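Local coordinates for resiniferatoxin-binding, phosphotriesterase-related protein (Rhodobacter sphaeroides 2.4.1, PDB 3K2G), which binds two zinc ions in a TIM barrel of the phosphotriesterase family and is probably a phosphoric diester hydrolase, at residues Arg70-Phe74 and Phe268-Asp272; His78-Asp83 and Val305-Leu311; Ala253-Ala257 and Tyr295-Ile299. One frame throughout, in Å; residues are numbered along the deposited sequence.

Contact 1 (Arg70-Phe74 and Phe268-Asp272); sequences RQDPF and FFYAD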
ATOM      1  N   ARG B  70      12.584  14.517  24.946  1.00 18.65           N
ATOM      2  CA  ARG B  70      12.023  13.524  24.036  1.00 18.46           C
ATOM      3  C   ARG B  70      12.446  13.754  22.575  1.00 18.08           C
ATOM      4  O   ARG B  70      12.400  12.830  21.759  1.00 17.11           O
ATOM      5  CB  ARG B  70      10.486  13.505  24.134  1.00 19.07           C
ATOM      6  CG  ARG B  70       9.943  12.969  25.467  1.00 18.13           C
ATOM      7  CD  ARG B  70       8.437  12.722  25.400  1.00 19.81           C
ATOM      8  NE  ARG B  70       7.644  13.948  25.293  1.00 18.97           N
ATOM      9  CZ  ARG B  70       7.192  14.650  26.330  1.00 18.59           C
ATOM     10  NH1 ARG B  70       7.447  14.257  27.571  1.00 17.89           N
ATOM     11  NH2 ARG B  70       6.472  15.748  26.127  1.00 17.06           N
ATOM     12  N   GLN B  71      12.860  14.973  22.239  1.00 15.87           N
ATOM     13  CA  GLN B  71      13.275  15.265  20.864  1.00 16.55           C
ATOM     14  C   GLN B  71      14.779  15.052  20.658  1.00 16.82           C
ATOM     15  O   GLN B  71      15.275  15.149  19.536  1.00 16.11           O
ATOM     16  CB  GLN B  71      12.931  16.712  20.477  1.00 17.10           C
ATOM     17  CG  GLN B  71      11.545  17.189  20.885  1.00 18.88           C
ATOM     18  CD  GLN B  71      10.448  16.217  20.512  1.00 19.54           C
ATOM     19  OE1 GLN B  71      10.373  15.752  19.379  1.00 20.31           O
ATOM     20  NE2 GLN B  71       9.581  15.915  21.468  1.00 20.01           N
ATOM     21  N   ASP B  72      15.492  14.772  21.743  1.00 18.72           N
ATOM     22  CA  ASP B  72      16.941  14.559  21.701  1.00 21.60           C
ATOM     23  C   ASP B  72      17.405  14.044  23.075  1.00 21.16           C
ATOM     24  O   ASP B  72      18.048  14.762  23.846  1.00 19.76           O
ATOM     25  CB  ASP B  72      17.630  15.887  21.329  1.00 21.96           C
ATOM     26  CG  ASP B  72      19.146  15.765  21.217  1.00 24.67           C
ATOM     27  OD1 ASP B  72      19.647  14.656  20.945  1.00 23.69           O
ATOM     28  OD2 ASP B  72      19.832  16.793  21.386  1.00 24.56           O
ATOM     29  N   PRO B  73      17.075  12.777  23.392  1.00 21.56           N
ATOM     30  CA  PRO B  73      17.417  12.105  24.655  1.00 22.87           C
ATOM     31  C   PRO B  73      18.888  12.182  25.048  1.00 22.44           C
ATOM     32  O   PRO B  73      19.215  12.351  26.220  1.00 21.72           O
ATOM     33  CB  PRO B  73      16.982  10.659  24.409  1.00 23.14           C
ATOM     34  CG  PRO B  73      15.833  10.807  23.481  1.00 24.55           C
ATOM     35  CD  PRO B  73      16.336  11.858  22.509  1.00 23.19           C
ATOM     36  N   PHE B  74      19.768  12.058  24.066  1.00 24.07           N
ATOM     37  CA  PHE B  74      21.201  12.080  24.334  1.00 26.32           C
ATOM     38  C   PHE B  74      21.816  13.444  24.589  1.00 26.71           C
ATOM     39  O   PHE B  74      23.034  13.558  24.707  1.00 26.66           O
ATOM     40  CB  PHE B  74      21.952  11.393  23.196  1.00 28.00           C
ATOM     41  CG  PHE B  74      21.655   9.928  23.078  1.00 30.46           C
ATOM     42  CD1 PHE B  74      21.664   9.111  24.205  1.00 31.07           C
ATOM     43  CD2 PHE B  74      21.410   9.358  21.838  1.00 30.91           C
ATOM     44  CE1 PHE B  74      21.428   7.743  24.095  1.00 32.59           C
ATOM     45  CE2 PHE B  74      21.173   7.992  21.718  1.00 32.73           C
ATOM     46  CZ  PHE B  74      21.187   7.183  22.848  1.00 32.04           C
ATOM     47  N   PHE B 268      10.866   8.329  21.167  1.00 32.22           N
ATOM     48  CA  PHE B 268      11.774   9.464  21.041  1.00 30.87           C
ATOM     49  C   PHE B 268      12.246   9.700  19.612  1.00 28.68           C
ATOM     50  O   PHE B 268      12.138   8.823  18.750  1.00 27.20           O
ATOM     51  CB  PHE B 268      13.029   9.264  21.900  1.00 32.56           C
ATOM     52  CG  PHE B 268      12.758   8.752  23.284  1.00 35.15           C
ATOM     53  CD1 PHE B 268      11.697   9.246  24.037  1.00 37.36           C
ATOM     54  CD2 PHE B 268      13.598   7.799  23.854  1.00 36.02           C
ATOM     55  CE1 PHE B 268      11.476   8.796  25.345  1.00 39.26           C
ATOM     56  CE2 PHE B 268      13.388   7.344  25.158  1.00 36.38           C
ATOM     57  CZ  PHE B 268      12.328   7.844  25.903  1.00 37.56           C
ATOM     58  N   PHE B 269      12.765  10.901  19.380  1.00 26.05           N
ATOM     59  CA  PHE B 269      13.352  11.264  18.099  1.00 24.53           C
ATOM     60  C   PHE B 269      14.830  11.429  18.433  1.00 24.49           C
ATOM     61  O   PHE B 269      15.189  12.242  19.283  1.00 22.14           O
ATOM     62  CB  PHE B 269      12.816  12.594  17.572  1.00 25.13           C
ATOM     63  CG  PHE B 269      13.494  13.047  16.304  1.00 25.78           C
ATOM     64  CD1 PHE B 269      13.318  12.339  15.120  1.00 26.26           C
ATOM     65  CD2 PHE B 269      14.351  14.145  16.309  1.00 25.23           C
ATOM     66  CE1 PHE B 269      13.991  12.712  13.951  1.00 26.89           C
ATOM     67  CE2 PHE B 269      15.029  14.530  15.150  1.00 26.57           C
ATOM     68  CZ  PHE B 269      14.849  13.810  13.967  1.00 28.03           C
ATOM     69  N   TYR B 270      15.689  10.653  17.787  1.00 25.19           N
ATOM     70  CA  TYR B 270      17.116  10.742  18.057  1.00 28.05           C
ATOM     71  C   TYR B 270      17.793  11.763  17.150  1.00 28.84           C
ATOM     72  O   TYR B 270      18.217  11.444  16.037  1.00 27.55           O
ATOM     73  CB  TYR B 270      17.756   9.360  17.906  1.00 27.21           C
ATOM     74  CG  TYR B 270      17.373   8.430  19.031  1.00 27.51           C
ATOM     75  CD1 TYR B 270      17.851   8.643  20.324  1.00 28.47           C
ATOM     76  CD2 TYR B 270      16.497   7.369  18.821  1.00 28.58           C
ATOM     77  CE1 TYR B 270      17.465   7.830  21.382  1.00 26.97           C
ATOM     78  CE2 TYR B 270      16.104   6.548  19.876  1.00 27.80           C
ATOM     79  CZ  TYR B 270      16.592   6.787  21.156  1.00 28.04           C
ATOM     80  OH  TYR B 270      16.208   6.002  22.219  1.00 26.70           O
ATOM     81  N   ALA B 271      17.885  12.995  17.649  1.00 29.81           N
ATOM     82  CA  ALA B 271      18.477  14.108  16.909  1.00 30.69           C
ATOM     83  C   ALA B 271      19.799  13.757  16.242  1.00 31.24           C
ATOM     84  O   ALA B 271      20.043  14.132  15.095  1.00 31.23           O
ATOM     85  CB  ALA B 271      18.665  15.302  17.837  1.00 29.95           C
ATOM     86  N   ASP B 272      20.648  13.043  16.975  1.00 32.93           N
ATOM     87  CA  ASP B 272      21.958  12.626  16.483  1.00 35.74           C
ATOM     88  C   ASP B 272      21.880  11.855  15.170  1.00 34.95           C
ATOM     89  O   ASP B 272      22.528  12.211  14.184  1.00 36.04           O
ATOM     90  CB  ASP B 272      22.655  11.752  17.533  1.00 38.18           C
ATOM     91  CG  ASP B 272      21.768  10.608  18.031  1.00 41.17           C
ATOM     92  OD1 ASP B 272      20.769  10.887  18.733  1.00 39.01           O
ATOM     93  OD2 ASP B 272      22.069   9.431  17.718  1.00 40.93           O
TER
HETATM   94  O   HOH W   1      19.269  12.153  21.225  1.00 19.83           O
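Phe269 and Arg70 make the direct hydrogen bond of this contact. Phe269 N donates to Arg70 O at 3.1 Å, nearly straight at 169°. Next to it, Gln71 O and Phe269 O lie 2.9 Å apart as two acceptors with no bond between them. The apolar packing centres on Pro73. Its CG presses on Phe268 CB, Pro73 CG to Phe268 CB being 3.6 Å, and also reaches Tyr270 CE1, the proline and tyrosine side chains crossing at about a right angle. The Phe74 and Tyr270 rings are displaced, with planes at 29° and centroids 5.4 Å apart. Here a loop after helix 66-70 meets the short strand 269-270, both in the phosphotriesterase-family TIM barrel. Phe74 is part of the pocket that holds the dithiol ligand. The polar side brings two acids together. Asp72 has CG anti to the backbone N (chi1 -178°), which carries OD1 to the Ala271 methyl and a water. Asp72 OD1 and Asp272 OD1 are 4.5 Å apart, and the water donates to both. It accepts from Phe74 N. Like charges this close would probably disfavour each other, but Asp72 OD2 also has Arg53 as a salt-bridge partner. Asp272 OD1 lies in plane at the edge of the Phe74 ring, 3.5 Å from Phe74 CD2.

Contact 2 (His78-Asp83 and Val305-Leu311); sequences HNIALD and VFVKMML. With DTV ((2S,3S)-1,4-dimercaptobutane-2,3-diol), chain K.
Lys308 runs extended through chi3 (-180°) and bends only at chi4 (69°), which turns NZ onto the backbone of His78-Asp83. Asn79 has CG anti to its own backbone N (chi1 -176°), placing OD1 before the 3-10 segment 308-310. Lys308 NZ gives hydrogen bonds of 2.6 Å to both His78 O and Ala81 O. The ammonium lies nearly in line with the first C=O and in the carbonyl plane of the second. Lys308 NZ also makes a weak hydrogen bond, part of a salt bridge, to Asp83 OD1 at 3.4 Å. The lysine chain crosses the His78 ring at about a right angle, with Lys308 CD over one face, 3.9 Å from the His78 centroid, as a CH-pi contact. This joins strand 81-82 to the loop after strand 299-301 of the TIM barrel. That loop carries Phe306, whose CE1 meets O2 of the bound dithiol beside the zinc site. One backbone bond joins the segments, Lys308 N to Asn79 O at 3.0 Å. The N of Met309, a selenomethionine, takes the side-chain oxygen, Met309 N to Asn79 OD1 at 2.8 Å. Asn79 ND2 bonds to Pro73 O, so both ends of the amide are held. Leu82 CD2 lies against the Val307-Lys308 backbone and touches Leu311 CD1 at 3.9 Å.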
ATOM      1  N   HIS B  78      22.658  13.813  32.559  1.00 25.66           N
ATOM      2  CA  HIS B  78      22.035  13.139  33.697  1.00 25.26           C
ATOM      3  C   HIS B  78      21.167  11.955  33.270  1.00 26.27           C
ATOM      4  O   HIS B  78      20.975  11.002  34.027  1.00 25.73           O
ATOM      5  CB  HIS B  78      21.178  14.145  34.475  1.00 26.17           C
ATOM      6  CG  HIS B  78      20.417  13.546  35.617  1.00 25.59           C
ATOM      7  ND1 HIS B  78      21.030  12.870  36.650  1.00 27.95           N
ATOM      8  CD2 HIS B  78      19.095  13.552  35.906  1.00 26.28           C
ATOM      9  CE1 HIS B  78      20.119  12.486  37.526  1.00 26.72           C
ATOM     10  NE2 HIS B  78      18.936  12.888  37.098  1.00 28.14           N
ATOM     11  N   ASN B  79      20.662  12.023  32.045  1.00 24.90           N
ATOM     12  CA  ASN B  79      19.778  11.004  31.486  1.00 25.22           C
ATOM     13  C   ASN B  79      20.467   9.721  31.022  1.00 24.82           C
ATOM     14  O   ASN B  79      19.945   8.624  31.210  1.00 24.83           O
ATOM     15  CB  ASN B  79      19.011  11.623  30.312  1.00 23.43           C
ATOM     16  CG  ASN B  79      17.992  10.680  29.699  1.00 22.30           C
ATOM     17  OD1 ASN B  79      17.155  10.109  30.393  1.00 15.92           O
ATOM     18  ND2 ASN B  79      18.048  10.530  28.382  1.00 24.28           N
ATOM     19  N   ILE B  80      21.646   9.867  30.428  1.00 25.13           N
ATOM     20  CA  ILE B  80      22.373   8.737  29.870  1.00 26.41           C
ATOM     21  C   ILE B  80      23.184   7.842  30.807  1.00 27.11           C
ATOM     22  O   ILE B  80      24.353   7.554  30.556  1.00 27.85           O
ATOM     23  CB  ILE B  80      23.278   9.217  28.710  1.00 27.07           C
ATOM     24  CG1 ILE B  80      24.275  10.259  29.213  1.00 26.35           C
ATOM     25  CG2 ILE B  80      22.414   9.819  27.604  1.00 25.26           C
ATOM     26  CD1 ILE B  80      25.151  10.841  28.116  1.00 27.74           C
ATOM     27  N   ALA B  81      22.546   7.393  31.879  1.00 26.72           N
ATOM     28  CA  ALA B  81      23.178   6.489  32.826  1.00 25.78           C
ATOM     29  C   ALA B  81      22.188   6.056  33.893  1.00 24.42           C
ATOM     30  O   ALA B  81      21.630   6.881  34.616  1.00 24.60           O
ATOM     31  CB  ALA B  81      24.403   7.144  33.472  1.00 27.26           C
ATOM     32  N   LEU B  82      21.953   4.751  33.962  1.00 23.48           N
ATOM     33  CA  LEU B  82      21.062   4.181  34.957  1.00 22.65           C
ATOM     34  C   LEU B  82      22.020   3.763  36.071  1.00 23.37           C
ATOM     35  O   LEU B  82      22.668   2.715  35.994  1.00 20.66           O
ATOM     36  CB  LEU B  82      20.320   2.969  34.374  1.00 23.66           C
ATOM     37  CG  LEU B  82      19.320   3.270  33.246  1.00 22.63           C
ATOM     38  CD1 LEU B  82      18.781   1.974  32.656  1.00 20.96           C
ATOM     39  CD2 LEU B  82      18.173   4.104  33.800  1.00 22.05           C
ATOM     40  N   ASP B  83      22.108   4.608  37.095  1.00 24.04           N
ATOM     41  CA  ASP B  83      23.018   4.389  38.210  1.00 24.55           C
ATOM     42  C   ASP B  83      22.414   4.376  39.608  1.00 25.60           C
ATOM     43  O   ASP B  83      23.150   4.308  40.591  1.00 23.16           O
ATOM     44  CB  ASP B  83      24.122   5.444  38.171  1.00 25.99           C
ATOM     45  CG  ASP B  83      23.573   6.854  38.040  1.00 25.62           C
ATOM     46  OD1 ASP B  83      22.392   7.071  38.379  1.00 22.85           O
ATOM     47  OD2 ASP B  83      24.326   7.747  37.604  1.00 29.32           O
ATOM     48  N   VAL B 305      14.700  -0.382  28.263  1.00 14.84           N
ATOM     49  CA  VAL B 305      14.913   0.748  29.161  1.00 15.51           C
ATOM     50  C   VAL B 305      16.430   0.901  29.228  1.00 14.89           C
ATOM     51  O   VAL B 305      17.131  -0.047  29.589  1.00 13.08           O
ATOM     52  CB  VAL B 305      14.385   0.444  30.573  1.00 16.02           C
ATOM     53  CG1 VAL B 305      14.893   1.490  31.553  1.00 16.67           C
ATOM     54  CG2 VAL B 305      12.862   0.413  30.563  1.00 16.63           C
ATOM     55  N   PHE B 306      16.945   2.075  28.866  1.00 15.33           N
ATOM     56  CA  PHE B 306      18.386   2.280  28.890  1.00 16.16           C
ATOM     57  C   PHE B 306      18.822   3.684  29.296  1.00 15.03           C
ATOM     58  O   PHE B 306      20.005   3.996  29.250  1.00 16.34           O
ATOM     59  CB  PHE B 306      18.999   1.899  27.529  1.00 16.31           C
ATOM     60  CG  PHE B 306      18.828   2.939  26.463  1.00 18.04           C
ATOM     61  CD1 PHE B 306      19.910   3.720  26.057  1.00 16.96           C
ATOM     62  CD2 PHE B 306      17.597   3.131  25.851  1.00 16.98           C
ATOM     63  CE1 PHE B 306      19.764   4.679  25.058  1.00 18.15           C
ATOM     64  CE2 PHE B 306      17.436   4.089  24.852  1.00 19.15           C
ATOM     65  CZ  PHE B 306      18.524   4.864  24.454  1.00 20.20           C
ATOM     66  N   VAL B 307      17.862   4.522  29.680  1.00 15.68           N
ATOM     67  CA  VAL B 307      18.140   5.886  30.140  1.00 15.15           C
ATOM     68  C   VAL B 307      17.128   6.233  31.228  1.00 15.84           C
ATOM     69  O   VAL B 307      16.024   5.691  31.249  1.00 14.31           O
ATOM     70  CB  VAL B 307      18.031   6.937  29.005  1.00 16.62           C
ATOM     71  CG1 VAL B 307      19.153   6.730  27.982  1.00 14.35           C
ATOM     72  CG2 VAL B 307      16.672   6.845  28.332  1.00 16.20           C
ATOM     73  N   LYS B 308      17.508   7.131  32.132  1.00 15.28           N
ATOM     74  CA  LYS B 308      16.638   7.529  33.233  1.00 15.87           C
ATOM     75  C   LYS B 308      15.227   7.953  32.834  1.00 14.83           C
ATOM     76  O   LYS B 308      14.257   7.586  33.505  1.00 14.43           O
ATOM     77  CB  LYS B 308      17.267   8.673  34.039  1.00 17.01           C
ATOM     78  CG  LYS B 308      18.519   8.305  34.824  1.00 19.44           C
ATOM     79  CD  LYS B 308      18.792   9.346  35.908  1.00 21.00           C
ATOM     80  CE  LYS B 308      20.050   9.017  36.720  1.00 21.62           C
ATOM     81  NZ  LYS B 308      21.289   9.170  35.907  1.00 20.99           N
HETATM   82  N   MSE B 309      15.103   8.715  31.749  1.00 14.98           N
HETATM   83  CA  MSE B 309      13.787   9.204  31.350  1.00 16.66           C
HETATM   84  C   MSE B 309      12.798   8.123  30.944  1.00 16.43           C
HETATM   85  O   MSE B 309      11.627   8.408  30.726  1.00 15.62           O
HETATM   86  CB  MSE B 309      13.898  10.268  30.243  1.00 22.59           C
HETATM   87  CG  MSE B 309      14.282   9.779  28.872  1.00 28.20           C
HETATM   88 SE   MSE B 309      14.411  11.309  27.647  1.00 44.68          SE
HETATM   89  CE  MSE B 309      12.490  11.588  27.260  1.00 33.47           C
HETATM   90  N   MSE B 310      13.250   6.875  30.864  1.00 14.98           N
HETATM   91  CA  MSE B 310      12.341   5.801  30.502  1.00 15.59           C
HETATM   92  C   MSE B 310      11.759   5.140  31.749  1.00 15.98           C
HETATM   93  O   MSE B 310      10.933   4.238  31.652  1.00 15.71           O
HETATM   94  CB  MSE B 310      13.052   4.773  29.626  1.00 15.58           C
HETATM   95  CG  MSE B 310      13.389   5.291  28.222  1.00 18.59           C
HETATM   96 SE   MSE B 310      14.353   4.018  27.131  1.00 27.20          SE
HETATM   97  CE  MSE B 310      12.876   2.771  26.772  1.00 20.05           C
ATOM     98  N   LEU B 311      12.196   5.600  32.917  1.00 15.89           N
ATOM     99  CA  LEU B 311      11.694   5.076  34.189  1.00 16.23           C
ATOM    100  C   LEU B 311      10.487   5.927  34.591  1.00 16.77           C
ATOM    101  O   LEU B 311      10.453   7.126  34.301  1.00 14.30           O
ATOM    102  CB  LEU B 311      12.774   5.174  35.265  1.00 17.83           C
ATOM    103  CG  LEU B 311      14.051   4.376  34.993  1.00 18.55           C
ATOM    104  CD1 LEU B 311      15.089   4.698  36.059  1.00 20.49           C
ATOM    105  CD2 LEU B 311      13.734   2.886  34.975  1.00 19.90           C
TER
HETATM  106  S1  DTV K 402      22.892   3.188  19.628  1.00 45.30           S
HETATM  107  C1  DTV K 402      23.238   2.284  21.215  1.00 42.25           C
HETATM  108  C2  DTV K 402      23.120   3.166  22.459  1.00 41.69           C
HETATM  109  O2  DTV K 402      21.789   3.655  22.525  1.00 41.22           O
HETATM  110  C3  DTV K 402      23.433   2.357  23.730  1.00 41.08           C
HETATM  111  O3  DTV K 402      22.499   1.312  23.862  1.00 41.15           O
HETATM  112  C4  DTV K 402      23.366   3.210  24.997  1.00 39.95           C
HETATM  113  S4  DTV K 402      24.608   2.719  26.222  1.00 39.58           S

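Contact 3 (Ala253-Ala257 and Tyr295-Ile299); sequences AQRGA and YLDRI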
ATOM      1  N   ALA B 253      12.512 -13.933   9.978  1.00 13.67           N
ATOM      2  CA  ALA B 253      11.826 -14.880  10.842  1.00 14.44           C
ATOM      3  C   ALA B 253      11.901 -16.276  10.231  1.00 15.63           C
ATOM      4  O   ALA B 253      12.130 -17.257  10.938  1.00 12.97           O
ATOM      5  CB  ALA B 253      10.369 -14.465  11.028  1.00 14.60           C
ATOM      6  N   GLN B 254      11.714 -16.345   8.911  1.00 14.95           N
ATOM      7  CA  GLN B 254      11.746 -17.606   8.183  1.00 16.50           C
ATOM      8  C   GLN B 254      13.104 -18.302   8.326  1.00 16.10           C
ATOM      9  O   GLN B 254      13.177 -19.533   8.371  1.00 15.02           O
ATOM     10  CB  GLN B 254      11.436 -17.367   6.704  1.00 15.92           C
ATOM     11  CG  GLN B 254      11.470 -18.638   5.861  1.00 16.26           C
ATOM     12  CD  GLN B 254      10.429 -19.651   6.296  1.00 16.10           C
ATOM     13  OE1 GLN B 254       9.237 -19.373   6.257  1.00 16.63           O
ATOM     14  NE2 GLN B 254      10.877 -20.831   6.715  1.00 16.32           N
ATOM     15  N   ARG B 255      14.179 -17.520   8.394  1.00 15.31           N
ATOM     16  CA  ARG B 255      15.501 -18.110   8.556  1.00 17.03           C
ATOM     17  C   ARG B 255      15.605 -18.741   9.939  1.00 16.21           C
ATOM     18  O   ARG B 255      16.484 -19.563  10.182  1.00 17.01           O
ATOM     19  CB  ARG B 255      16.605 -17.064   8.349  1.00 16.79           C
ATOM     20  CG  ARG B 255      16.730 -16.607   6.903  1.00 17.48           C
ATOM     21  CD  ARG B 255      17.898 -15.646   6.689  1.00 19.47           C
ATOM     22  NE  ARG B 255      19.198 -16.314   6.739  1.00 18.49           N
ATOM     23  CZ  ARG B 255      20.359 -15.714   6.489  1.00 17.80           C
ATOM     24  NH1 ARG B 255      20.391 -14.428   6.170  1.00 18.68           N
ATOM     25  NH2 ARG B 255      21.491 -16.400   6.550  1.00 16.14           N
ATOM     26  N   GLY B 256      14.705 -18.350  10.844  1.00 15.71           N
ATOM     27  CA  GLY B 256      14.700 -18.929  12.179  1.00 14.99           C
ATOM     28  C   GLY B 256      15.007 -18.017  13.360  1.00 16.00           C
ATOM     29  O   GLY B 256      14.789 -18.391  14.516  1.00 14.62           O
ATOM     30  N   ALA B 257      15.495 -16.814  13.080  1.00 15.20           N
ATOM     31  CA  ALA B 257      15.848 -15.882  14.138  1.00 14.86           C
ATOM     32  C   ALA B 257      14.640 -15.259  14.818  1.00 13.71           C
ATOM     33  O   ALA B 257      13.580 -15.101  14.217  1.00 12.82           O
ATOM     34  CB  ALA B 257      16.750 -14.781  13.582  1.00 15.10           C
ATOM     35  N   TYR B 295       4.650 -16.593  11.881  1.00 21.05           N
ATOM     36  CA  TYR B 295       5.899 -16.392  12.605  1.00 19.64           C
ATOM     37  C   TYR B 295       5.721 -15.909  14.039  1.00 20.31           C
ATOM     38  O   TYR B 295       6.622 -15.293  14.603  1.00 15.85           O
ATOM     39  CB  TYR B 295       6.778 -15.408  11.842  1.00 19.56           C
ATOM     40  CG  TYR B 295       7.092 -15.882  10.447  1.00 20.55           C
ATOM     41  CD1 TYR B 295       7.884 -17.007  10.237  1.00 19.76           C
ATOM     42  CD2 TYR B 295       6.559 -15.233   9.338  1.00 18.88           C
ATOM     43  CE1 TYR B 295       8.133 -17.478   8.948  1.00 21.06           C
ATOM     44  CE2 TYR B 295       6.801 -15.693   8.051  1.00 21.14           C
ATOM     45  CZ  TYR B 295       7.584 -16.813   7.863  1.00 19.59           C
ATOM     46  OH  TYR B 295       7.807 -17.274   6.588  1.00 20.06           O
ATOM     47  N   LEU B 296       4.569 -16.206  14.632  1.00 19.45           N
ATOM     48  CA  LEU B 296       4.295 -15.783  16.002  1.00 20.19           C
ATOM     49  C   LEU B 296       5.309 -16.305  17.017  1.00 20.17           C
ATOM     50  O   LEU B 296       5.666 -15.593  17.956  1.00 19.34           O
ATOM     51  CB  LEU B 296       2.890 -16.224  16.432  1.00 21.07           C
ATOM     52  CG  LEU B 296       2.481 -15.923  17.882  1.00 22.43           C
ATOM     53  CD1 LEU B 296       2.484 -14.418  18.116  1.00 23.13           C
ATOM     54  CD2 LEU B 296       1.094 -16.509  18.163  1.00 22.65           C
ATOM     55  N   ASP B 297       5.778 -17.537  16.841  1.00 18.67           N
ATOM     56  CA  ASP B 297       6.719 -18.089  17.805  1.00 19.40           C
ATOM     57  C   ASP B 297       8.114 -17.496  17.734  1.00 17.74           C
ATOM     58  O   ASP B 297       9.004 -17.923  18.466  1.00 18.99           O
ATOM     59  CB  ASP B 297       6.815 -19.618  17.684  1.00 20.15           C
ATOM     60  CG  ASP B 297       7.333 -20.076  16.334  1.00 24.30           C
ATOM     61  OD1 ASP B 297       8.205 -19.400  15.740  1.00 21.93           O
ATOM     62  OD2 ASP B 297       6.873 -21.143  15.873  1.00 28.34           O
ATOM     63  N   ARG B 298       8.307 -16.515  16.859  1.00 17.25           N
ATOM     64  CA  ARG B 298       9.610 -15.879  16.714  1.00 17.07           C
ATOM     65  C   ARG B 298       9.585 -14.432  17.225  1.00 17.18           C
ATOM     66  O   ARG B 298      10.602 -13.733  17.197  1.00 16.00           O
ATOM     67  CB  ARG B 298      10.026 -15.889  15.242  1.00 20.49           C
ATOM     68  CG  ARG B 298      11.382 -16.535  14.969  1.00 25.85           C
ATOM     69  CD  ARG B 298      11.304 -18.046  14.818  1.00 21.20           C
ATOM     70  NE  ARG B 298      10.968 -18.734  16.058  1.00 18.33           N
ATOM     71  CZ  ARG B 298      11.857 -19.269  16.892  1.00 19.32           C
ATOM     72  NH1 ARG B 298      11.439 -19.872  17.992  1.00 15.29           N
ATOM     73  NH2 ARG B 298      13.159 -19.208  16.624  1.00 15.11           N
ATOM     74  N   ILE B 299       8.424 -13.993  17.705  1.00 14.02           N
ATOM     75  CA  ILE B 299       8.264 -12.622  18.179  1.00 13.26           C
ATOM     76  C   ILE B 299       8.528 -12.403  19.667  1.00 13.48           C
ATOM     77  O   ILE B 299       7.953 -13.088  20.517  1.00 13.04           O
ATOM     78  CB  ILE B 299       6.848 -12.101  17.849  1.00 14.46           C
ATOM     79  CG1 ILE B 299       6.600 -12.229  16.340  1.00 14.13           C
ATOM     80  CG2 ILE B 299       6.713 -10.646  18.296  1.00 12.80           C
ATOM     81  CD1 ILE B 299       5.215 -11.817  15.900  1.00 14.60           C
TER
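Ala253 and Tyr295 pack where helix 246-255 ends, in a Schellman motif. The partner is the turn between helix 280-292 and strand 299-301 of the TIM barrel. Strand 258-261 follows the first segment and lies next to 299-301 in the parallel sheet, so the turns leading into two adjacent parallel strands pack on each other. Gly256 takes the positive phi of 115° that closes the helix, and its N bonds back to Ala253 O. The close packing lies along the tyrosine ring and at Arg298, all buried. Ala253 CB sits 3.6 Å from Tyr295 CG, approaching the ring obliquely. Arg298 makes the inner end, and its grip is polar. Its chain bends at chi2 and chi3, folding the guanidinium back over its own turn. Arg298 NE forms a salt bridge with Asp297 OD1 at 2.9 Å, meeting that oxygen from above the carboxylate plane. Phe258 adds a cation-pi contact. The looser side is the outer end, at Gln254. This residue is partly exposed, and Arg255 of the third subunit packs on it; Thr251 of that subunit packs on Tyr295. Tyr295 OH donates to Gln254 OE1 over 2.6 Å. The amide oxygen meets the tyrosine at its edge, in the ring plane, while the two flat groups stand 79° apart. The glutamine chain bends at chi2, which turns its amide to the hydroxyl. Back at the buried end, Arg298 NH2 serves two carbonyls, Gly256 O and Arg232 O. The bond from Arg298 NH2 to Gly256 O is 2.8 Å long, with the oxygen only 5° out of the guanidinium plane.

How the contacts relate
Contacts 1 and 2 are neighbours, with centres 13 Å apart. They touch where Tyr270 packs on Phe306 and where Met309 packs on Arg70 and Phe268. Along the chain the segments come in the order 70-74, 78-83, 253-257, 268-272, 295-299, 305-311. Contacts 1 and 2 tie early parts of the chain to late ones around the ligand pocket, to which contact 1 gives Phe74 and contact 2 Phe306. Contact 3 is remote, its centre 30 Å from that of contact 1 and 31 Å from that of contact 2, across the chain's centre from contact 2. It joins the end of helix 246-255 to the turn before strand 299-301, near the adjacent strands 258-261 and 299-301. Strand 299-301 leads on to the loop 305-311 of contact 2.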